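Local coordinates for putative acetyltransferase (Staphylococcus aureus subsp. aureus Mu50, PDB 3H4Q), which probably transfers an acetyl group from acetyl-coenzyme A to an acceptor not yet identified, as enzymes of the GNAT family do, at residues Asp68-Leu73 with Phe82-Gln87; Asp97-Arg102 with Ala181-Leu186; Glu103-Ile108 with Ala137-Thr142. All blocks are in the same frame, centred on the assembly; numbering follows the deposited sequence.

The three contacts follow one mixed sheet from its hairpin to its C-terminal strand: two strand pairings and a loop laid on a strand. Interaction 3 lies between: its strand 106-112 neighbours strand 78-86 of interaction 1, with Asp86 O 2.6 Å from Val107 N, a probable hydrogen bond, and centres about 14 Å apart. On its other side, Tyr182 N of interaction 2 lies 2.8 Å from Thr142 O, with centres about 8 Å apart. Interactions 1 and 2 stay about 7 Å apart at their nearest atoms. A polyethylene glycol, probably from the crystallisation liquor, occupies a pocket lined in part by interactions 1 and 3, about 3 Å from the Tyr69 side chain and about 4 Å from that of Phe106.

Interaction 1 (Asp68-Leu73 with Phe82-Gln87)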
loop_
_atom_site.group_PDB
_atom_site.type_symbol
_atom_site.label_atom_id
_atom_site.label_comp_id
_atom_site.label_asym_id
_atom_site.label_seq_id
_atom_site.Cartn_x
_atom_site.Cartn_y
_atom_site.Cartn_z
ATOM N N ASP A 68 9.975 -9.661 -0.496
ATOM C CA ASP A 68 9.571 -9.194 0.825
ATOM C C ASP A 68 9.156 -7.730 0.811
ATOM O O ASP A 68 9.637 -6.933 1.617
ATOM C CB ASP A 68 10.656 -9.445 1.891
ATOM C CG ASP A 68 10.737 -10.883 2.314
ATOM O OD1 ASP A 68 9.867 -11.703 1.910
ATOM O OD2 ASP A 68 11.689 -11.202 3.069
ATOM N N TYR A 69 8.272 -7.375 -0.112
ATOM C CA TYR A 69 7.741 -6.012 -0.167
ATOM C C TYR A 69 6.269 -5.972 0.224
ATOM O O TYR A 69 5.663 -4.890 0.206
ATOM C CB TYR A 69 7.839 -5.411 -1.584
ATOM C CG TYR A 69 9.200 -5.098 -2.150
ATOM C CD1 TYR A 69 10.293 -4.829 -1.334
ATOM C CD2 TYR A 69 9.359 -4.917 -3.523
ATOM C CE1 TYR A 69 11.528 -4.480 -1.880
ATOM C CE2 TYR A 69 10.596 -4.562 -4.074
ATOM C CZ TYR A 69 11.671 -4.348 -3.241
ATOM O OH TYR A 69 12.903 -3.988 -3.747
ATOM N N LEU A 70 5.685 -7.124 0.563
ATOM C CA LEU A 70 4.258 -7.189 0.856
ATOM C C LEU A 70 4.020 -7.614 2.292
ATOM O O LEU A 70 4.574 -8.593 2.740
ATOM C CB LEU A 70 3.571 -8.148 -0.140
ATOM C CG LEU A 70 2.037 -8.303 -0.102
ATOM C CD1 LEU A 70 1.498 -8.614 -1.507
ATOM C CD2 LEU A 70 1.516 -9.351 0.918
ATOM N N TYR A 71 3.235 -6.839 3.026
ATOM C CA TYR A 71 2.860 -7.186 4.398
ATOM C C TYR A 71 1.383 -7.533 4.420
ATOM O O TYR A 71 0.604 -6.979 3.613
ATOM C CB TYR A 71 3.027 -6.010 5.342
ATOM C CG TYR A 71 4.423 -5.543 5.644
ATOM C CD1 TYR A 71 5.039 -4.578 4.872
ATOM C CD2 TYR A 71 5.104 -6.025 6.753
ATOM C CE1 TYR A 71 6.300 -4.113 5.186
ATOM C CE2 TYR A 71 6.365 -5.577 7.068
ATOM C CZ TYR A 71 6.956 -4.619 6.285
ATOM O OH TYR A 71 8.209 -4.179 6.606
ATOM N N VAL A 72 1.002 -8.396 5.365
ATOM C CA VAL A 72 -0.385 -8.805 5.579
ATOM C C VAL A 72 -0.767 -8.597 7.037
ATOM O O VAL A 72 0.110 -8.587 7.911
ATOM C CB VAL A 72 -0.640 -10.307 5.256
ATOM C CG1 VAL A 72 -0.467 -10.579 3.769
ATOM C CG2 VAL A 72 0.234 -11.234 6.127
ATOM N N LEU A 73 -2.061 -8.379 7.298
ATOM C CA LEU A 73 -2.562 -8.296 8.678
ATOM C C LEU A 73 -3.371 -9.578 8.806
ATOM O O LEU A 73 -4.255 -9.844 7.993
ATOM C CB LEU A 73 -3.363 -7.022 8.936
ATOM C CG LEU A 73 -3.812 -6.804 10.393
ATOM C CD1 LEU A 73 -4.141 -5.356 10.636
ATOM C CD2 LEU A 73 -5.006 -7.646 10.730
ATOM N N PHE A 82 -3.735 -6.287 3.100
ATOM C CA PHE A 82 -2.314 -6.285 2.754
ATOM C C PHE A 82 -1.874 -4.921 2.234
ATOM O O PHE A 82 -2.703 -4.079 1.913
ATOM C CB PHE A 82 -1.973 -7.368 1.723
ATOM C CG PHE A 82 -2.594 -7.153 0.374
ATOM C CD1 PHE A 82 -3.861 -7.640 0.090
ATOM C CD2 PHE A 82 -1.890 -6.502 -0.629
ATOM C CE1 PHE A 82 -4.428 -7.463 -1.161
ATOM C CE2 PHE A 82 -2.453 -6.312 -1.884
ATOM C CZ PHE A 82 -3.729 -6.800 -2.149
ATOM N N ILE A 83 -0.565 -4.740 2.138
ATOM C CA ILE A 83 0.033 -3.506 1.669
ATOM C C ILE A 83 1.349 -3.864 0.990
ATOM O O ILE A 83 2.048 -4.781 1.426
ATOM C CB ILE A 83 0.283 -2.512 2.842
ATOM C CG1 ILE A 83 0.708 -1.129 2.335
ATOM C CG2 ILE A 83 1.332 -3.047 3.815
ATOM C CD1 ILE A 83 0.611 -0.011 3.415
ATOM N N VAL A 84 1.668 -3.166 -0.097
ATOM C CA VAL A 84 2.909 -3.367 -0.844
ATOM C C VAL A 84 3.677 -2.055 -0.785
ATOM O O VAL A 84 3.137 -1.018 -1.157
ATOM C CB VAL A 84 2.582 -3.700 -2.271
ATOM C CG1 VAL A 84 3.837 -3.764 -3.111
ATOM C CG2 VAL A 84 1.807 -5.024 -2.313
ATOM N N VAL A 85 4.913 -2.087 -0.296
ATOM C CA VAL A 85 5.744 -0.890 -0.174
ATOM C C VAL A 85 7.190 -1.208 -0.544
ATOM O O VAL A 85 7.706 -2.287 -0.221
ATOM C CB VAL A 85 5.727 -0.320 1.248
ATOM C CG1 VAL A 85 6.169 -1.374 2.260
ATOM C CG2 VAL A 85 6.620 0.896 1.333
ATOM N N ASP A 86 7.822 -0.278 -1.255
ATOM C CA ASP A 86 9.206 -0.406 -1.695
ATOM C C ASP A 86 9.689 0.976 -2.161
ATOM O O ASP A 86 9.036 1.984 -1.873
ATOM C CB ASP A 86 9.334 -1.479 -2.781
ATOM C CG ASP A 86 8.515 -1.169 -4.009
ATOM O OD1 ASP A 86 8.580 -0.022 -4.492
ATOM O OD2 ASP A 86 7.835 -2.092 -4.511
ATOM N N GLN A 87 10.821 1.024 -2.859
ATOM C CA GLN A 87 11.391 2.284 -3.339
ATOM C C GLN A 87 11.403 2.408 -4.870
ATOM O O GLN A 87 12.058 3.309 -5.423
ATOM C CB GLN A 87 12.798 2.457 -2.764
ATOM C CG GLN A 87 12.819 2.647 -1.254
ATOM C CD GLN A 87 14.229 2.738 -0.716
ATOM O OE1 GLN A 87 15.007 1.810 -0.874
ATOM N NE2 GLN A 87 14.561 3.851 -0.062
HETATM O O HOH W 1 12.898 -1.068 -3.585
#
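Tyr71 and Ile83 grip each other through both backbone groups, forming the hydrogen-bonded pair of an antiparallel beta hairpin between strands 70-75 and 78-86. Tyr71 N donates to Ile83 O at 2.9 Å, and Ile83 N returns a bond of the same length to Tyr71 O. Just ahead of the first strand, Val85 N reaches Tyr69 O, which extends the pairing into the loop. A water bridges this end of the hairpin: it accepts from Gln87 N and lies 2.9 Å from Tyr69 OH. The same end helps line the pocket of a bound glycol.

The side chain of Asp86 lies across the ring of Tyr69. Its CB sits 3.4 Å from the ring centroid, 7° off the normal, a CH-pi contact over one face. The first torsion of Asp86 (chi1 60°) places CG between the backbone N and the carbonyl carbon, and the carboxylate plane stands 60° from the ring. Asp86 OD1 is held by His109 NE2 and by Asp88 N, which should restrain the group above the tyrosine.

Packing divides between the two faces of the hairpin. Leu70, Val72, Phe82 and Val84 share one, where helix 29-42 covers Leu70 and Phe82; here Leu70 CD1 touches Val84 CG2 at 3.7 Å and approaches the Phe82 ring. Tyr71 and Ile83 occupy the other, against which helix 120-134 packs. There CG2 of Ile83 meets Tyr71 CB, while Val85 CG1 comes to the edge of the Tyr71 ring, near its plane, 4.0 Å from CE1.

Interaction 2 (Asp97-Arg102 with Ala181-Leu186); sequences DWPVNR and AYYKNL
Tyr183 of strand 181-185 is gathered in by three consecutive residues of the 97-102 loop, part of the connection between strands 78-86 and 106-112. The cluster shows how a loop can be packed on a strand with no hydrogen bond across the contact. The tyrosine takes chi1 70°, with CG between its backbone N and carbonyl carbon, and its ring stands up among the loop side chains. Pro99 reaches the hydroxyl end, with CG 3.3 Å from Tyr183 CE2. Val100 turns its CG1 to the root of the ring, 4.0 Å from Tyr183 CG.

Trp98 runs antiparallel beside Tyr183, its six-membered ring reaching the strand. CZ3 lies 3.9 Å from Tyr183 CB, and this methylene and Tyr182 O both sit at the indole edge. Further along, Trp98 CH2 meets Ala181 CB at 3.5 Å. Within the loop, Arg102 CD packs over one face of the indole, while Trp98 NE1 hydrogen-bonds to Tyr93 O.

The loop is therefore held to the strand mainly by the fit of largely apolar surfaces, and the indole N-H finds its partner elsewhere in the loop region.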
loop_
_atom_site.group_PDB
_atom_site.type_symbol
_atom_site.label_atom_id
_atom_site.label_comp_id
_atom_site.label_asym_id
_atom_site.label_seq_id
_atom_site.Cartn_x
_atom_site.Cartn_y
_atom_site.Cartn_z
ATOM N N ASP A 97 5.727 17.821 -11.344
ATOM C CA ASP A 97 6.606 18.801 -10.714
ATOM C C ASP A 97 6.426 18.640 -9.206
ATOM O O ASP A 97 5.600 19.321 -8.606
ATOM N N TRP A 98 7.188 17.739 -8.598
ATOM C CA TRP A 98 7.076 17.495 -7.159
ATOM C C TRP A 98 7.712 18.619 -6.343
ATOM O O TRP A 98 8.742 19.157 -6.739
ATOM C CB TRP A 98 7.764 16.197 -6.761
ATOM C CG TRP A 98 7.211 14.985 -7.398
ATOM C CD1 TRP A 98 7.523 14.505 -8.625
ATOM C CD2 TRP A 98 6.267 14.070 -6.833
ATOM N NE1 TRP A 98 6.831 13.356 -8.873
ATOM C CE2 TRP A 98 6.048 13.061 -7.791
ATOM C CE3 TRP A 98 5.589 14.001 -5.614
ATOM C CZ2 TRP A 98 5.186 11.987 -7.571
ATOM C CZ3 TRP A 98 4.722 12.931 -5.393
ATOM C CH2 TRP A 98 4.532 11.939 -6.367
ATOM N N PRO A 99 7.108 18.969 -5.192
ATOM C CA PRO A 99 7.666 19.993 -4.318
ATOM C C PRO A 99 8.595 19.431 -3.244
ATOM O O PRO A 99 8.975 20.158 -2.328
ATOM C CB PRO A 99 6.418 20.559 -3.651
ATOM C CG PRO A 99 5.564 19.375 -3.473
ATOM C CD PRO A 99 5.835 18.461 -4.647
ATOM N N VAL A 100 8.961 18.157 -3.356
ATOM C CA VAL A 100 9.796 17.508 -2.364
ATOM C C VAL A 100 10.839 16.641 -3.078
ATOM O O VAL A 100 10.657 16.280 -4.243
ATOM C CB VAL A 100 8.904 16.666 -1.419
ATOM C CG1 VAL A 100 8.407 15.404 -2.123
ATOM C CG2 VAL A 100 9.642 16.319 -0.167
ATOM N N ASN A 101 11.948 16.352 -2.398
ATOM C CA ASN A 101 12.997 15.499 -2.965
ATOM C C ASN A 101 12.550 14.036 -2.899
ATOM O O ASN A 101 12.046 13.577 -1.874
ATOM C CB ASN A 101 14.317 15.684 -2.215
ATOM C CG ASN A 101 15.483 14.950 -2.870
ATOM O OD1 ASN A 101 15.307 14.141 -3.787
ATOM N ND2 ASN A 101 16.689 15.238 -2.389
ATOM N N ARG A 102 12.747 13.320 -4.001
ATOM C CA ARG A 102 12.327 11.931 -4.119
ATOM C C ARG A 102 13.450 10.908 -4.014
ATOM O O ARG A 102 13.165 9.715 -3.837
ATOM C CB ARG A 102 11.597 11.713 -5.448
ATOM C CG ARG A 102 10.222 12.359 -5.537
ATOM C CD ARG A 102 9.534 11.925 -6.818
ATOM N NE ARG A 102 10.245 12.419 -8.000
ATOM C CZ ARG A 102 10.198 11.880 -9.220
ATOM N NH1 ARG A 102 9.505 10.772 -9.464
ATOM N NH2 ARG A 102 10.894 12.440 -10.204
ATOM N N ALA A 181 -1.105 11.955 -7.631
ATOM C CA ALA A 181 0.067 11.395 -7.011
ATOM C C ALA A 181 0.091 12.128 -5.698
ATOM O O ALA A 181 -0.352 13.275 -5.620
ATOM C CB ALA A 181 1.297 11.703 -7.807
ATOM N N TYR A 182 0.602 11.467 -4.672
ATOM C CA TYR A 182 0.673 12.037 -3.344
ATOM C C TYR A 182 2.055 11.865 -2.722
ATOM O O TYR A 182 2.779 10.906 -3.033
ATOM C CB TYR A 182 -0.271 11.281 -2.419
ATOM C CG TYR A 182 -1.745 11.469 -2.635
ATOM C CD1 TYR A 182 -2.453 10.651 -3.508
ATOM C CD2 TYR A 182 -2.451 12.404 -1.896
ATOM C CE1 TYR A 182 -3.811 10.794 -3.671
ATOM C CE2 TYR A 182 -3.815 12.563 -2.059
ATOM C CZ TYR A 182 -4.488 11.754 -2.943
ATOM O OH TYR A 182 -5.839 11.910 -3.093
ATOM N N TYR A 183 2.400 12.784 -1.822
ATOM C CA TYR A 183 3.612 12.653 -1.036
ATOM C C TYR A 183 3.288 12.988 0.402
ATOM O O TYR A 183 2.327 13.692 0.692
ATOM C CB TYR A 183 4.733 13.575 -1.535
ATOM C CG TYR A 183 4.479 15.037 -1.275
ATOM C CD1 TYR A 183 4.841 15.627 -0.067
ATOM C CD2 TYR A 183 3.874 15.823 -2.227
ATOM C CE1 TYR A 183 4.593 16.963 0.179
ATOM C CE2 TYR A 183 3.619 17.162 -1.993
ATOM C CZ TYR A 183 3.983 17.728 -0.788
ATOM O OH TYR A 183 3.731 19.064 -0.561
ATOM N N LYS A 184 4.111 12.466 1.296
ATOM C CA LYS A 184 4.031 12.773 2.714
ATOM C C LYS A 184 5.442 13.067 3.186
ATOM O O LYS A 184 6.351 12.265 2.955
ATOM C CB LYS A 184 3.467 11.618 3.539
ATOM C CG LYS A 184 3.443 11.964 5.019
ATOM C CD LYS A 184 2.797 10.933 5.918
ATOM C CE LYS A 184 2.511 11.586 7.285
ATOM N NZ LYS A 184 1.787 10.682 8.225
ATOM N N ASN A 185 5.619 14.226 3.815
ATOM C CA ASN A 185 6.889 14.608 4.401
ATOM C C ASN A 185 6.862 14.043 5.813
ATOM O O ASN A 185 6.035 14.451 6.632
ATOM C CB ASN A 185 7.037 16.131 4.427
ATOM C CG ASN A 185 8.407 16.593 4.915
ATOM O OD1 ASN A 185 9.375 15.834 4.903
ATOM N ND2 ASN A 185 8.494 17.851 5.328
ATOM N N LEU A 186 7.760 13.101 6.098
ATOM C CA LEU A 186 7.836 12.472 7.417
ATOM C C LEU A 186 8.611 13.305 8.466
ATOM O O LEU A 186 9.196 12.737 9.382
ATOM C CB LEU A 186 8.467 11.075 7.277
ATOM C CG LEU A 186 7.778 10.058 6.346
ATOM C CD1 LEU A 186 8.581 8.790 6.248
ATOM C CD2 LEU A 186 6.373 9.741 6.829
#

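Interaction 3 (Glu103-Ile108 with Ala137-Thr142); sequences EGAFVI and AEVILT
Phe106 and Leu141 share the straightest of the backbone hydrogen bonds in this pairing, Leu141 N donating to Phe106 O at 2.7 Å with an N-H...O angle of 172°. Phe106 thus binds both residues flanking its partner Ile140, since its own N reaches Val139 O over a longer 3.3 Å; Ile108 N then takes Leu141 O at 2.9 Å. This is the mark of a parallel pair. A side chain supplies the next link. Thr142 OG1 donates to Ile108 O at 2.8 Å. The threonine torsion (chi1 -173°) sets OG1 anti to its own backbone N and thus across towards strand 106-112.

The apolar contacts sort by face. Phe106 and Ile140 lie on the face covered by helix 120-134, the phenyl ring taking Ala137 CB at 3.8 Å from CD1. The Phe106 side chain also lines the pocket holding a glycol chain, probably from the crystallisation liquor. Ile140 is extended throughout, and its CD1 rests on the end of the Ile108 side chain, 3.7 Å from CD1. On the opposite face, Val107 CG2 and Leu141 CD1 touch at 3.6 Å. At the N-terminal end, Ala105 CB tucks against CG1 of Val139.

These segments belong to a beta-alpha-beta crossover, strand 106-112, helix 120-134, strand 139-143, which carries the helix over one face of the sheet. The short strand axes cross at 32°, the twist of neighbouring strands, and the pair stays closed over these residues. In GNAT acetyltransferases the corresponding parallel strands usually splay apart, and the cofactor lies between them, its pyrophosphate held by the loop ahead of the helix. The pairing here is consistent with the joined end of that V-shaped cofactor site.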
loop_
_atom_site.group_PDB
_atom_site.type_symbol
_atom_site.label_atom_id
_atom_site.label_comp_id
_atom_site.label_asym_id
_atom_site.label_seq_id
_atom_site.Cartn_x
_atom_site.Cartn_y
_atom_site.Cartn_z
ATOM N N GLU A 103 14.701 11.349 -4.155
ATOM C CA GLU A 103 15.842 10.444 -4.057
ATOM C C GLU A 103 15.666 9.560 -2.822
ATOM O O GLU A 103 15.522 10.073 -1.716
ATOM C CB GLU A 103 17.150 11.227 -3.963
ATOM N N GLY A 104 15.598 8.245 -3.018
ATOM C CA GLY A 104 15.479 7.318 -1.902
ATOM C C GLY A 104 14.133 7.223 -1.193
ATOM O O GLY A 104 14.017 6.556 -0.165
ATOM N N ALA A 105 13.106 7.859 -1.735
ATOM C CA ALA A 105 11.792 7.822 -1.114
ATOM C C ALA A 105 11.157 6.429 -1.207
ATOM O O ALA A 105 11.497 5.644 -2.099
ATOM C CB ALA A 105 10.889 8.847 -1.769
ATOM N N PHE A 106 10.267 6.140 -0.257
ATOM C CA PHE A 106 9.469 4.911 -0.247
ATOM C C PHE A 106 8.135 5.169 -0.962
ATOM O O PHE A 106 7.668 6.309 -1.037
ATOM C CB PHE A 106 9.236 4.407 1.178
ATOM C CG PHE A 106 10.412 3.694 1.750
ATOM C CD1 PHE A 106 11.463 4.397 2.301
ATOM C CD2 PHE A 106 10.492 2.323 1.710
ATOM C CE1 PHE A 106 12.565 3.736 2.821
ATOM C CE2 PHE A 106 11.597 1.668 2.227
ATOM C CZ PHE A 106 12.619 2.374 2.785
ATOM N N VAL A 107 7.538 4.099 -1.488
ATOM C CA VAL A 107 6.315 4.191 -2.265
ATOM C C VAL A 107 5.334 3.099 -1.859
ATOM O O VAL A 107 5.696 1.916 -1.841
ATOM C CB VAL A 107 6.610 3.979 -3.770
ATOM C CG1 VAL A 107 5.328 4.019 -4.567
ATOM C CG2 VAL A 107 7.622 5.000 -4.296
ATOM N N ILE A 108 4.103 3.493 -1.540
ATOM C CA ILE A 108 3.041 2.537 -1.232
ATOM C C ILE A 108 2.302 2.327 -2.537
ATOM O O ILE A 108 1.663 3.240 -3.055
ATOM C CB ILE A 108 2.092 3.063 -0.163
ATOM C CG1 ILE A 108 2.895 3.282 1.125
ATOM C CG2 ILE A 108 0.908 2.078 0.043
ATOM C CD1 ILE A 108 2.113 3.822 2.273
ATOM N N ALA A 137 13.766 7.546 6.644
ATOM C CA ALA A 137 13.192 8.125 5.428
ATOM C C ALA A 137 12.540 9.475 5.726
ATOM O O ALA A 137 12.121 9.737 6.857
ATOM C CB ALA A 137 12.211 7.203 4.819
ATOM N N GLU A 138 12.511 10.347 4.720
ATOM C CA GLU A 138 11.913 11.676 4.853
ATOM C C GLU A 138 10.618 11.819 4.054
ATOM O O GLU A 138 9.720 12.589 4.437
ATOM C CB GLU A 138 12.901 12.753 4.408
ATOM N N VAL A 139 10.519 11.079 2.954
ATOM C CA VAL A 139 9.371 11.179 2.082
ATOM C C VAL A 139 8.821 9.806 1.720
ATOM O O VAL A 139 9.572 8.896 1.390
ATOM C CB VAL A 139 9.715 11.986 0.797
ATOM C CG1 VAL A 139 10.946 11.439 0.131
ATOM C CG2 VAL A 139 8.547 11.981 -0.173
ATOM N N ILE A 140 7.504 9.669 1.814
ATOM C CA ILE A 140 6.823 8.448 1.411
ATOM C C ILE A 140 5.806 8.894 0.353
ATOM O O ILE A 140 5.095 9.884 0.555
ATOM C CB ILE A 140 6.233 7.674 2.639
ATOM C CG1 ILE A 140 5.535 6.404 2.220
ATOM C CG2 ILE A 140 5.235 8.485 3.413
ATOM C CD1 ILE A 140 5.096 5.586 3.451
ATOM N N LEU A 141 5.809 8.253 -0.814
ATOM C CA LEU A 141 4.854 8.616 -1.860
ATOM C C LEU A 141 3.868 7.517 -2.275
ATOM O O LEU A 141 3.975 6.354 -1.857
ATOM C CB LEU A 141 5.522 9.371 -3.014
ATOM C CG LEU A 141 6.976 9.255 -3.470
ATOM C CD1 LEU A 141 7.121 8.491 -4.754
ATOM C CD2 LEU A 141 7.478 10.646 -3.736
ATOM N N THR A 142 2.835 7.917 -3.003
ATOM C CA THR A 142 1.807 6.980 -3.415
ATOM C C THR A 142 0.932 7.663 -4.441
ATOM O O THR A 142 1.262 8.745 -4.903
ATOM C CB THR A 142 0.966 6.499 -2.212
ATOM O OG1 THR A 142 0.076 5.450 -2.628
ATOM C CG2 THR A 142 0.191 7.649 -1.577
#